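Local coordinates for putative type I restriction enzyme R protein (Bacteroides fragilis NCTC 9343, PDB 3EVY), which probably serves a type I restriction system as the C-terminal part of its R subunit, the subunit required for ATP-driven DNA cleavage, at residues F27-F31 with R48-F53; F20-A24 with D73-E77; F31-V37 with D83-K87. All coordinates share one frame; numbering follows the deposited sequence.

Contact 1: residues F27-F31 with R48-F53; sequences FLSYF and RFVILF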
ATOM      1  N   PHE A  27       3.246  -6.374  -2.578  1.00 46.15           N
ATOM      2  CA  PHE A  27       2.267  -5.626  -3.404  1.00 42.54           C
ATOM      3  C   PHE A  27       2.869  -5.197  -4.771  1.00 40.83           C
ATOM      4  O   PHE A  27       2.259  -5.402  -5.800  1.00 41.46           O
ATOM      5  CB  PHE A  27       1.823  -4.363  -2.659  1.00 41.69           C
ATOM      6  CG  PHE A  27       0.896  -3.474  -3.456  1.00 39.29           C
ATOM      7  CD1 PHE A  27      -0.472  -3.676  -3.450  1.00 36.37           C
ATOM      8  CD2 PHE A  27       1.403  -2.412  -4.188  1.00 38.70           C
ATOM      9  CE1 PHE A  27      -1.343  -2.824  -4.218  1.00 39.13           C
ATOM     10  CE2 PHE A  27       0.575  -1.573  -4.917  1.00 37.91           C
ATOM     11  CZ  PHE A  27      -0.796  -1.782  -4.945  1.00 37.91           C
ATOM     12  N   LEU A  28       4.016  -4.559  -4.739  1.00 39.86           N
ATOM     13  CA  LEU A  28       4.714  -4.111  -5.961  1.00 41.36           C
ATOM     14  C   LEU A  28       5.114  -5.256  -6.924  1.00 42.72           C
ATOM     15  O   LEU A  28       5.195  -5.054  -8.127  1.00 43.41           O
ATOM     16  CB  LEU A  28       5.936  -3.225  -5.655  1.00 39.13           C
ATOM     17  CG  LEU A  28       5.590  -1.892  -5.029  1.00 41.57           C
ATOM     18  CD1 LEU A  28       6.849  -1.198  -4.448  1.00 40.40           C
ATOM     19  CD2 LEU A  28       4.789  -1.003  -5.985  1.00 40.00           C
ATOM     20  N   SER A  29       5.348  -6.458  -6.409  1.00 44.12           N
ATOM     21  CA  SER A  29       5.660  -7.589  -7.319  1.00 43.55           C
ATOM     22  C   SER A  29       4.408  -8.061  -8.062  1.00 43.52           C
ATOM     23  O   SER A  29       4.518  -8.759  -9.067  1.00 43.18           O
ATOM     24  CB  SER A  29       6.331  -8.736  -6.571  1.00 43.73           C
ATOM     25  OG  SER A  29       5.363  -9.278  -5.694  1.00 47.04           O
ATOM     26  N   TYR A  30       3.223  -7.677  -7.584  1.00 42.84           N
ATOM     27  CA  TYR A  30       1.976  -7.980  -8.272  1.00 41.64           C
ATOM     28  C   TYR A  30       1.518  -6.829  -9.153  1.00 39.30           C
ATOM     29  O   TYR A  30       1.005  -7.068 -10.255  1.00 40.13           O
ATOM     30  CB  TYR A  30       0.821  -8.215  -7.287  1.00 43.10           C
ATOM     31  CG  TYR A  30       0.752  -9.601  -6.660  1.00 49.70           C
ATOM     32  CD1 TYR A  30       0.150 -10.695  -7.342  1.00 54.34           C
ATOM     33  CD2 TYR A  30       1.254  -9.817  -5.371  1.00 54.68           C
ATOM     34  CE1 TYR A  30       0.075 -11.975  -6.758  1.00 56.66           C
ATOM     35  CE2 TYR A  30       1.184 -11.080  -4.772  1.00 58.94           C
ATOM     36  CZ  TYR A  30       0.591 -12.151  -5.464  1.00 61.26           C
ATOM     37  OH  TYR A  30       0.548 -13.386  -4.832  1.00 65.82           O
ATOM     38  N   PHE A  31       1.674  -5.590  -8.681  1.00 37.80           N
ATOM     39  CA  PHE A  31       1.147  -4.356  -9.348  1.00 36.33           C
ATOM     40  C   PHE A  31       2.268  -3.360  -9.402  1.00 35.60           C
ATOM     41  O   PHE A  31       2.359  -2.484  -8.558  1.00 35.30           O
ATOM     42  CB  PHE A  31      -0.030  -3.792  -8.556  1.00 36.38           C
ATOM     43  CG  PHE A  31      -1.060  -4.885  -8.226  1.00 40.29           C
ATOM     44  CD1 PHE A  31      -1.828  -5.467  -9.232  1.00 41.28           C
ATOM     45  CD2 PHE A  31      -1.232  -5.309  -6.915  1.00 43.63           C
ATOM     46  CE1 PHE A  31      -2.706  -6.518  -8.917  1.00 44.47           C
ATOM     47  CE2 PHE A  31      -2.116  -6.334  -6.576  1.00 43.23           C
ATOM     48  CZ  PHE A  31      -2.863  -6.934  -7.564  1.00 43.99           C
ATOM     49  N   ARG A  48      -8.142  -9.020  -5.489  1.00 47.32           N
ATOM     50  CA  ARG A  48      -6.833  -9.204  -4.864  1.00 48.51           C
ATOM     51  C   ARG A  48      -6.201  -7.818  -4.602  1.00 48.51           C
ATOM     52  O   ARG A  48      -5.636  -7.571  -3.529  1.00 47.39           O
ATOM     53  CB  ARG A  48      -5.947 -10.056  -5.771  1.00 49.15           C
ATOM     54  CG  ARG A  48      -4.444 -10.117  -5.449  1.00 53.61           C
ATOM     55  CD  ARG A  48      -3.948 -11.446  -6.032  1.00 63.30           C
ATOM     56  NE  ARG A  48      -5.119 -12.333  -6.285  1.00 65.55           N
ATOM     57  CZ  ARG A  48      -5.051 -13.536  -6.855  1.00 67.76           C
ATOM     58  NH1 ARG A  48      -3.847 -13.991  -7.234  1.00 69.27           N
ATOM     59  NH2 ARG A  48      -6.164 -14.285  -7.045  1.00 64.92           N
ATOM     60  N   PHE A  49      -6.312  -6.934  -5.594  1.00 46.87           N
ATOM     61  CA  PHE A  49      -5.716  -5.644  -5.490  1.00 48.14           C
ATOM     62  C   PHE A  49      -6.399  -4.836  -4.390  1.00 48.04           C
ATOM     63  O   PHE A  49      -5.719  -4.330  -3.486  1.00 48.07           O
ATOM     64  CB  PHE A  49      -5.831  -4.862  -6.792  1.00 46.92           C
ATOM     65  CG  PHE A  49      -5.669  -3.401  -6.587  1.00 48.42           C
ATOM     66  CD1 PHE A  49      -4.390  -2.862  -6.365  1.00 45.63           C
ATOM     67  CD2 PHE A  49      -6.768  -2.555  -6.568  1.00 44.62           C
ATOM     68  CE1 PHE A  49      -4.232  -1.513  -6.135  1.00 44.61           C
ATOM     69  CE2 PHE A  49      -6.601  -1.244  -6.377  1.00 48.25           C
ATOM     70  CZ  PHE A  49      -5.334  -0.698  -6.151  1.00 43.74           C
ATOM     71  N   VAL A  50      -7.724  -4.720  -4.462  1.00 46.68           N
ATOM     72  CA  VAL A  50      -8.498  -4.087  -3.389  1.00 46.82           C
ATOM     73  C   VAL A  50      -8.137  -4.587  -1.969  1.00 46.68           C
ATOM     74  O   VAL A  50      -7.894  -3.798  -1.069  1.00 43.88           O
ATOM     75  CB  VAL A  50     -10.006  -4.270  -3.675  1.00 47.27           C
ATOM     76  CG1 VAL A  50     -10.869  -3.794  -2.486  1.00 48.23           C
ATOM     77  CG2 VAL A  50     -10.341  -3.522  -4.894  1.00 46.73           C
ATOM     78  N   ILE A  51      -8.061  -5.913  -1.783  1.00 46.19           N
ATOM     79  CA  ILE A  51      -7.774  -6.487  -0.472  1.00 45.67           C
ATOM     80  C   ILE A  51      -6.354  -6.175  -0.024  1.00 45.29           C
ATOM     81  O   ILE A  51      -6.125  -5.759   1.108  1.00 44.07           O
ATOM     82  CB  ILE A  51      -8.077  -8.001  -0.526  1.00 47.19           C
ATOM     83  CG1 ILE A  51      -9.605  -8.169  -0.566  1.00 50.55           C
ATOM     84  CG2 ILE A  51      -7.480  -8.725   0.657  1.00 45.73           C
ATOM     85  CD1 ILE A  51     -10.130  -9.556  -1.112  1.00 53.65           C
ATOM     86  N   LEU A  52      -5.394  -6.289  -0.942  1.00 43.18           N
ATOM     87  CA  LEU A  52      -4.045  -5.954  -0.622  1.00 43.23           C
ATOM     88  C   LEU A  52      -3.915  -4.482  -0.335  1.00 40.65           C
ATOM     89  O   LEU A  52      -3.174  -4.074   0.558  1.00 39.86           O
ATOM     90  CB  LEU A  52      -3.037  -6.339  -1.750  1.00 43.69           C
ATOM     91  CG  LEU A  52      -2.671  -7.832  -1.925  1.00 48.14           C
ATOM     92  CD1 LEU A  52      -1.436  -8.042  -2.829  1.00 51.19           C
ATOM     93  CD2 LEU A  52      -2.428  -8.502  -0.577  1.00 49.99           C
ATOM     94  N   PHE A  53      -4.537  -3.668  -1.167  1.00 38.85           N
ATOM     95  CA  PHE A  53      -4.309  -2.282  -0.977  1.00 38.24           C
ATOM     96  C   PHE A  53      -4.995  -1.833   0.327  1.00 37.16           C
ATOM     97  O   PHE A  53      -4.499  -0.951   1.029  1.00 37.06           O
ATOM     98  CB  PHE A  53      -4.821  -1.464  -2.133  1.00 37.91           C
ATOM     99  CG  PHE A  53      -4.431  -0.000  -2.003  1.00 39.89           C
ATOM    100  CD1 PHE A  53      -3.157   0.424  -2.413  1.00 39.07           C
ATOM    101  CD2 PHE A  53      -5.306   0.915  -1.433  1.00 41.18           C
ATOM    102  CE1 PHE A  53      -2.789   1.776  -2.285  1.00 37.76           C
ATOM    103  CE2 PHE A  53      -4.912   2.290  -1.279  1.00 38.03           C
ATOM    104  CZ  PHE A  53      -3.658   2.663  -1.728  1.00 38.67           C
TER
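F27 and F31, one helical turn apart, press their rings against F49 and L52 of the helix that runs alongside, and these side chains account for most of the surface buried here. F27 has CG anti to its backbone N (chi1 176°), which carries the ring out toward the partner helix; its CZ meets F49 CE1 at 3.6 Å. The two rings touch rim to rim with planes 45° apart, so neither lies over the other. L52 CB reaches the edge of the F27 ring. The edge of F49 is turned to the face of F31 in a T-shaped pair, planes 83° apart and centroids 5.5 Å apart, and F49 CB sits over that same face, 3.7 Å from F31 CZ. Phenylalanine suits all three places because its ring can offer an edge or a face within a buried aromatic cluster. L52 CD1 fills in at the edge of F31, 4.2 Å from F31 CE2. Toward the exposed margin, the aliphatic CD of R48 lies against Y30 CE1, with the guanidinium plane turned almost square to the Y30 ring. The contact joins the C-terminal end of helix 12-30 to helix 43-63; F27 and F53 also meet Y84 of helix 78-91.

Contact 2: residues F20-A24 with D73-E77; sequences FNEMA and DLTIE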
ATOM      1  N   PHE A  20       5.089  -3.044   7.033  1.00 42.04           N
ATOM      2  CA  PHE A  20       4.534  -2.278   5.862  1.00 40.93           C
ATOM      3  C   PHE A  20       5.448  -2.502   4.651  1.00 41.05           C
ATOM      4  O   PHE A  20       4.970  -2.718   3.525  1.00 41.87           O
ATOM      5  CB  PHE A  20       4.468  -0.759   6.116  1.00 38.60           C
ATOM      6  CG  PHE A  20       3.944  -0.010   4.901  1.00 37.36           C
ATOM      7  CD1 PHE A  20       2.592   0.084   4.674  1.00 33.39           C
ATOM      8  CD2 PHE A  20       4.805   0.398   3.904  1.00 34.31           C
ATOM      9  CE1 PHE A  20       2.114   0.652   3.505  1.00 35.43           C
ATOM     10  CE2 PHE A  20       4.320   1.001   2.754  1.00 36.09           C
ATOM     11  CZ  PHE A  20       3.000   1.127   2.562  1.00 34.54           C
ATOM     12  N   ASN A  21       6.758  -2.470   4.905  1.00 40.14           N
ATOM     13  CA  ASN A  21       7.721  -2.525   3.814  1.00 42.69           C
ATOM     14  C   ASN A  21       7.765  -3.913   3.142  1.00 43.72           C
ATOM     15  O   ASN A  21       7.992  -4.041   1.907  1.00 43.74           O
ATOM     16  CB  ASN A  21       9.105  -2.045   4.255  1.00 40.91           C
ATOM     17  CG  ASN A  21       9.176  -0.542   4.425  1.00 41.57           C
ATOM     18  OD1 ASN A  21       8.284   0.213   3.946  1.00 37.71           O
ATOM     19  ND2 ASN A  21      10.233  -0.081   5.050  1.00 39.05           N
ATOM     20  N   GLU A  22       7.568  -4.951   3.943  1.00 45.37           N
ATOM     21  CA  GLU A  22       7.442  -6.303   3.373  1.00 47.25           C
ATOM     22  C   GLU A  22       6.187  -6.455   2.570  1.00 46.80           C
ATOM     23  O   GLU A  22       6.203  -7.068   1.477  1.00 48.68           O
ATOM     24  CB  GLU A  22       7.525  -7.377   4.477  1.00 48.03           C
ATOM     25  CG  GLU A  22       8.899  -7.426   5.095  1.00 54.58           C
ATOM     26  CD  GLU A  22       8.946  -8.222   6.437  1.00 64.92           C
ATOM     27  OE1 GLU A  22       7.882  -8.772   6.879  1.00 68.54           O
ATOM     28  OE2 GLU A  22      10.059  -8.267   7.049  1.00 65.43           O
ATOM     29  N   MET A  23       5.075  -5.981   3.124  1.00 46.10           N
ATOM     30  CA  MET A  23       3.786  -5.948   2.422  1.00 47.55           C
ATOM     31  C   MET A  23       3.921  -5.164   1.115  1.00 47.07           C
ATOM     32  O   MET A  23       3.414  -5.594   0.095  1.00 48.01           O
ATOM     33  CB  MET A  23       2.775  -5.230   3.267  1.00 47.95           C
ATOM     34  CG  MET A  23       1.316  -5.463   2.968  1.00 50.63           C
ATOM     35  SD  MET A  23       0.264  -4.851   4.373  1.00 57.09           S
ATOM     36  CE  MET A  23       1.327  -5.691   5.684  1.00 30.13           C
ATOM     37  N   ALA A  24       4.611  -4.025   1.142  1.00 46.18           N
ATOM     38  CA  ALA A  24       4.708  -3.188  -0.061  1.00 45.47           C
ATOM     39  C   ALA A  24       5.503  -3.874  -1.197  1.00 45.77           C
ATOM     40  O   ALA A  24       5.127  -3.828  -2.367  1.00 44.69           O
ATOM     41  CB  ALA A  24       5.382  -1.826   0.281  1.00 46.01           C
ATOM     42  N   ASP A  73      10.550   6.488   5.654  1.00 40.56           N
ATOM     43  CA  ASP A  73      10.795   5.226   6.309  1.00 40.01           C
ATOM     44  C   ASP A  73      10.047   4.166   5.523  1.00 38.90           C
ATOM     45  O   ASP A  73      10.248   2.996   5.756  1.00 40.52           O
ATOM     46  CB  ASP A  73      10.200   5.229   7.735  1.00 41.26           C
ATOM     47  CG  ASP A  73      11.045   5.985   8.727  1.00 44.19           C
ATOM     48  OD1 ASP A  73      12.236   6.258   8.402  1.00 47.58           O
ATOM     49  OD2 ASP A  73      10.502   6.289   9.846  1.00 39.04           O
ATOM     50  N   LEU A  74       9.160   4.577   4.614  1.00 37.91           N
ATOM     51  CA  LEU A  74       8.278   3.669   3.900  1.00 36.24           C
ATOM     52  C   LEU A  74       8.603   3.536   2.394  1.00 37.34           C
ATOM     53  O   LEU A  74       8.875   4.541   1.728  1.00 38.42           O
ATOM     54  CB  LEU A  74       6.832   4.185   3.973  1.00 34.31           C
ATOM     55  CG  LEU A  74       6.226   4.374   5.394  1.00 34.87           C
ATOM     56  CD1 LEU A  74       4.747   4.567   5.195  1.00 32.44           C
ATOM     57  CD2 LEU A  74       6.483   3.074   6.215  1.00 35.43           C
ATOM     58  N   THR A  75       8.501   2.302   1.883  1.00 36.59           N
ATOM     59  CA  THR A  75       8.529   2.008   0.447  1.00 36.15           C
ATOM     60  C   THR A  75       7.275   2.687  -0.167  1.00 37.16           C
ATOM     61  O   THR A  75       6.230   2.759   0.496  1.00 37.75           O
ATOM     62  CB  THR A  75       8.439   0.484   0.218  1.00 36.36           C
ATOM     63  OG1 THR A  75       9.548  -0.141   0.865  1.00 37.86           O
ATOM     64  CG2 THR A  75       8.454   0.136  -1.219  1.00 34.86           C
ATOM     65  N   ILE A  76       7.396   3.189  -1.395  1.00 35.82           N
ATOM     66  CA  ILE A  76       6.325   3.858  -2.113  1.00 37.46           C
ATOM     67  C   ILE A  76       6.162   5.244  -1.621  1.00 38.10           C
ATOM     68  O   ILE A  76       5.831   5.467  -0.423  1.00 39.47           O
ATOM     69  CB  ILE A  76       4.917   3.100  -2.037  1.00 37.27           C
ATOM     70  CG1 ILE A  76       5.093   1.601  -2.304  1.00 37.57           C
ATOM     71  CG2 ILE A  76       3.950   3.679  -3.121  1.00 36.99           C
ATOM     72  CD1 ILE A  76       3.754   0.773  -2.294  1.00 35.88           C
ATOM     73  N   GLU A  77       6.361   6.190  -2.512  1.00 37.72           N
ATOM     74  CA  GLU A  77       6.277   7.587  -2.120  1.00 36.31           C
ATOM     75  C   GLU A  77       4.808   7.919  -1.829  1.00 38.88           C
ATOM     76  O   GLU A  77       3.915   7.263  -2.365  1.00 37.94           O
ATOM     77  CB  GLU A  77       6.744   8.450  -3.317  1.00 37.21           C
ATOM     78  CG  GLU A  77       8.255   8.520  -3.417  1.00 33.58           C
ATOM     79  CD  GLU A  77       8.710   9.449  -4.518  1.00 42.50           C
ATOM     80  OE1 GLU A  77       7.838   9.934  -5.275  1.00 40.32           O
ATOM     81  OE2 GLU A  77       9.951   9.678  -4.630  1.00 41.20           O
TER
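N21 reaches from its helix to the loop D73-T75 and grips it with both ends of its amide. Its CB lies 3.9 Å from T75 OG1, already alongside the threonine. With CG anti to its own carbonyl carbon (chi1 -74°), the side chain swings over to the loop, and CG comes within 3.6 Å of T75 OG1. There the amide divides its work. OD1 accepts the backbone N-H of T75 at 2.9 Å in a nearly straight bond (172° at the hydrogen), although the donor stands above the carbonyl plane, 43° out of it. The same oxygen takes a second, weak bond from T75 OG1. At the other branch, ND2 donates to D73 O over 3.2 Å, lying in the plane of that carbonyl, and the acceptor in turn lies close to the plane of the amide. Asparagine suits the place because it carries a donor and an acceptor side by side, which here satisfy polar backbone groups of two residues in a segment without regular secondary structure.

Apolar packing flanks this polar grip. F20 lays one ring face beneath L74 CD1, while its CD2 touches L74 CD2 at 3.9 Å; T75 O approaches the ring edge, 3.4 Å from F20 CE2. One turn further on, the small A24 lets the loop come close: its CB lies 3.8 Å from T75 CB and also meets I76 CD1.

The loop thus lies along helix 12-30 just before helix 78-91 begins. Y13 of the first helix binds D73 OD2, R60 of helix 43-63 donates to I76 O, and F81 of helix 78-91 packs on both F20 and I76.

Contact 3: residues F31-V37 with D83-K87; sequences FPTVKSV and DYQSK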
ATOM      1  N   PHE A  31       1.674  -5.590  -8.681  1.00 37.80           N
ATOM      2  CA  PHE A  31       1.147  -4.356  -9.348  1.00 36.33           C
ATOM      3  C   PHE A  31       2.268  -3.360  -9.402  1.00 35.60           C
ATOM      4  O   PHE A  31       2.359  -2.484  -8.558  1.00 35.30           O
ATOM      5  CB  PHE A  31      -0.030  -3.792  -8.556  1.00 36.38           C
ATOM      6  CG  PHE A  31      -1.060  -4.885  -8.226  1.00 40.29           C
ATOM      7  CD1 PHE A  31      -1.828  -5.467  -9.232  1.00 41.28           C
ATOM      8  CD2 PHE A  31      -1.232  -5.309  -6.915  1.00 43.63           C
ATOM      9  CE1 PHE A  31      -2.706  -6.518  -8.917  1.00 44.47           C
ATOM     10  CE2 PHE A  31      -2.116  -6.334  -6.576  1.00 43.23           C
ATOM     11  CZ  PHE A  31      -2.863  -6.934  -7.564  1.00 43.99           C
ATOM     12  N   PRO A  32       3.172  -3.551 -10.356  1.00 35.13           N
ATOM     13  CA  PRO A  32       4.386  -2.761 -10.419  1.00 35.42           C
ATOM     14  C   PRO A  32       4.172  -1.276 -10.643  1.00 34.60           C
ATOM     15  O   PRO A  32       5.020  -0.519 -10.274  1.00 36.37           O
ATOM     16  CB  PRO A  32       5.185  -3.428 -11.553  1.00 34.25           C
ATOM     17  CG  PRO A  32       4.156  -4.157 -12.391  1.00 33.65           C
ATOM     18  CD  PRO A  32       3.160  -4.654 -11.350  1.00 35.11           C
ATOM     19  N   THR A  33       3.057  -0.860 -11.268  1.00 35.82           N
ATOM     20  CA  THR A  33       2.802   0.519 -11.570  1.00 37.21           C
ATOM     21  C   THR A  33       1.300   0.824 -11.387  1.00 36.02           C
ATOM     22  O   THR A  33       0.485  -0.055 -11.217  1.00 35.90           O
ATOM     23  CB  THR A  33       3.131   0.853 -13.059  1.00 38.85           C
ATOM     24  OG1 THR A  33       2.306   0.010 -13.889  1.00 38.14           O
ATOM     25  CG2 THR A  33       4.632   0.603 -13.361  1.00 39.83           C
ATOM     26  N   VAL A  34       0.959   2.083 -11.421  1.00 37.53           N
ATOM     27  CA  VAL A  34      -0.481   2.440 -11.255  1.00 39.78           C
ATOM     28  C   VAL A  34      -1.278   1.936 -12.458  1.00 39.91           C
ATOM     29  O   VAL A  34      -2.342   1.344 -12.312  1.00 39.52           O
ATOM     30  CB  VAL A  34      -0.647   3.910 -10.957  1.00 39.54           C
ATOM     31  CG1 VAL A  34      -2.151   4.350 -10.968  1.00 40.06           C
ATOM     32  CG2 VAL A  34       0.018   4.233  -9.577  1.00 38.38           C
ATOM     33  N   LYS A  35      -0.719   2.099 -13.648  1.00 40.71           N
ATOM     34  CA  LYS A  35      -1.406   1.678 -14.854  1.00 42.43           C
ATOM     35  C   LYS A  35      -1.649   0.189 -14.842  1.00 42.23           C
ATOM     36  O   LYS A  35      -2.677  -0.251 -15.350  1.00 42.49           O
ATOM     37  CB  LYS A  35      -0.580   2.027 -16.088  1.00 43.16           C
ATOM     38  CG  LYS A  35      -1.391   2.109 -17.348  1.00 46.82           C
ATOM     39  CD  LYS A  35      -0.667   2.910 -18.408  1.00 53.51           C
ATOM     40  CE  LYS A  35      -1.163   4.361 -18.385  1.00 60.33           C
ATOM     41  NZ  LYS A  35      -0.234   5.349 -18.981  1.00 61.86           N
ATOM     42  N   SER A  36      -0.708  -0.600 -14.295  1.00 41.89           N
ATOM     43  CA  SER A  36      -0.916  -2.091 -14.206  1.00 41.00           C
ATOM     44  C   SER A  36      -2.215  -2.485 -13.472  1.00 41.11           C
ATOM     45  O   SER A  36      -2.859  -3.546 -13.783  1.00 40.14           O
ATOM     46  CB  SER A  36       0.287  -2.789 -13.586  1.00 40.26           C
ATOM     47  OG  SER A  36       0.238  -2.732 -12.188  1.00 43.31           O
ATOM     48  N   VAL A  37      -2.627  -1.648 -12.516  1.00 41.36           N
ATOM     49  CA  VAL A  37      -3.901  -1.877 -11.798  1.00 42.88           C
ATOM     50  C   VAL A  37      -5.056  -1.611 -12.745  1.00 45.19           C
ATOM     51  O   VAL A  37      -5.991  -2.421 -12.860  1.00 47.10           O
ATOM     52  CB  VAL A  37      -4.089  -1.005 -10.520  1.00 41.74           C
ATOM     53  CG1 VAL A  37      -5.461  -1.325  -9.842  1.00 40.87           C
ATOM     54  CG2 VAL A  37      -2.955  -1.199  -9.526  1.00 42.62           C
ATOM     55  N   ASP A  83      -1.855   7.772  -5.820  1.00 44.06           N
ATOM     56  CA  ASP A  83      -2.263   7.336  -7.153  1.00 42.46           C
ATOM     57  C   ASP A  83      -2.805   5.906  -7.167  1.00 42.21           C
ATOM     58  O   ASP A  83      -3.799   5.623  -7.799  1.00 41.51           O
ATOM     59  CB  ASP A  83      -1.101   7.535  -8.138  1.00 44.24           C
ATOM     60  CG  ASP A  83      -0.764   9.028  -8.361  1.00 47.43           C
ATOM     61  OD1 ASP A  83      -1.634   9.893  -8.137  1.00 51.02           O
ATOM     62  OD2 ASP A  83       0.382   9.332  -8.712  1.00 51.44           O
ATOM     63  N   TYR A  84      -2.181   4.980  -6.439  1.00 40.50           N
ATOM     64  CA  TYR A  84      -2.806   3.670  -6.283  1.00 40.99           C
ATOM     65  C   TYR A  84      -4.151   3.807  -5.544  1.00 41.37           C
ATOM     66  O   TYR A  84      -5.110   3.090  -5.822  1.00 40.97           O
ATOM     67  CB  TYR A  84      -1.895   2.734  -5.490  1.00 40.66           C
ATOM     68  CG  TYR A  84      -0.728   2.140  -6.278  1.00 41.93           C
ATOM     69  CD1 TYR A  84      -0.936   1.099  -7.212  1.00 40.77           C
ATOM     70  CD2 TYR A  84       0.592   2.598  -6.064  1.00 41.53           C
ATOM     71  CE1 TYR A  84       0.128   0.525  -7.882  1.00 38.54           C
ATOM     72  CE2 TYR A  84       1.663   2.040  -6.769  1.00 36.93           C
ATOM     73  CZ  TYR A  84       1.431   1.011  -7.658  1.00 37.46           C
ATOM     74  OH  TYR A  84       2.494   0.428  -8.345  1.00 39.66           O
ATOM     75  N   GLN A  85      -4.201   4.742  -4.606  1.00 40.52           N
ATOM     76  CA  GLN A  85      -5.391   4.884  -3.776  1.00 42.25           C
ATOM     77  C   GLN A  85      -6.561   5.385  -4.647  1.00 43.15           C
ATOM     78  O   GLN A  85      -7.694   4.924  -4.505  1.00 42.24           O
ATOM     79  CB  GLN A  85      -5.087   5.827  -2.654  1.00 41.10           C
ATOM     80  CG  GLN A  85      -6.112   5.856  -1.546  1.00 45.79           C
ATOM     81  CD  GLN A  85      -5.820   6.970  -0.556  1.00 46.62           C
ATOM     82  OE1 GLN A  85      -5.982   8.149  -0.863  1.00 51.53           O
ATOM     83  NE2 GLN A  85      -5.382   6.611   0.604  1.00 43.34           N
ATOM     84  N   SER A  86      -6.296   6.273  -5.605  1.00 44.01           N
ATOM     85  CA  SER A  86      -7.413   6.685  -6.512  1.00 46.55           C
ATOM     86  C   SER A  86      -8.039   5.475  -7.198  1.00 45.71           C
ATOM     87  O   SER A  86      -9.282   5.381  -7.298  1.00 46.57           O
ATOM     88  CB  SER A  86      -6.966   7.693  -7.574  1.00 46.27           C
ATOM     89  OG  SER A  86      -6.338   8.779  -6.908  1.00 52.06           O
ATOM     90  N   LYS A  87      -7.197   4.545  -7.655  1.00 45.81           N
ATOM     91  CA  LYS A  87      -7.711   3.322  -8.322  1.00 46.37           C
ATOM     92  C   LYS A  87      -8.533   2.507  -7.363  1.00 46.91           C
ATOM     93  O   LYS A  87      -9.551   1.877  -7.740  1.00 47.72           O
ATOM     94  CB  LYS A  87      -6.573   2.414  -8.839  1.00 45.92           C
ATOM     95  CG  LYS A  87      -5.668   3.034  -9.844  1.00 48.17           C
ATOM     96  CD  LYS A  87      -6.386   3.213 -11.190  1.00 47.92           C
ATOM     97  CE  LYS A  87      -5.449   3.039 -12.423  1.00 49.78           C
ATOM     98  NZ  LYS A  87      -6.116   3.672 -13.659  1.00 54.30           N
TER
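V34, at the start of helix 34-38, brings its CA to 5.6 Å from that of Y84 on helix 78-91, and one turn later V37 faces K87 at 7.3 Å between CA atoms. The chain before V34 is a turn, F31-T33, whose backbone closes round the end of the Y84 side chain. V34 CG2 stands almost exactly over the centre of the Y84 ring, 3.7 Å from the centroid and 4° off the normal, a CH-pi contact. V37 CG2 comes to the ring from its edge, 3.8 Å from Y84 CD1. The beta-branched valines suit these places: each offers a second methyl to the neighbouring lysine, V34 CG1 meeting K87 CE and V37 CG1 meeting K87 CB.

Just before V34, T33 caps the short helix. Its OG1 accepts S36 N at 3.1 Å, the classic N-cap bond, while S36 OG donates to the T33 carbonyl oxygen at 2.9 Å, pinning the first turn on which both valines ride.

The hydroxyl of Y84 lies at that turn, with OH 2.9 Å from F31 O, and tyrosine suits the spot by combining an apolar ring with a polar end that lies among backbone atoms. K87, bent at chi2 and chi3 (-71° and -146°), folds its chain back along V34 and brings CE to 3.5 Å from V34 O. D83 CB adds a touch on V34 CG2, and F27 of helix 12-30 meets the Y84 ring edge-to-face.

All three contacts belong to one small helical unit of the R subunit's C-terminal region; contacts 2 and 3 tie together parts nearly fifty residues apart, contact 1 two successive long helices. Contacts 1 and 2 both draw on helix 12-30, their centres 13 Å apart, with L28 CD1 packing on T75 and I76 to join them. Along the chain contact 1 is nested within the loop that contact 2 closes. Contacts 1 and 3 lie nearer, about 9 Å between centres, and share F31; F53 packs on Y84 and Q85, so the aromatic core runs from one into the other. Contacts 2 and 3, 15 Å apart between centres, do not touch. Contacts 1 and 3 cross along the chain, so the four helices interlock.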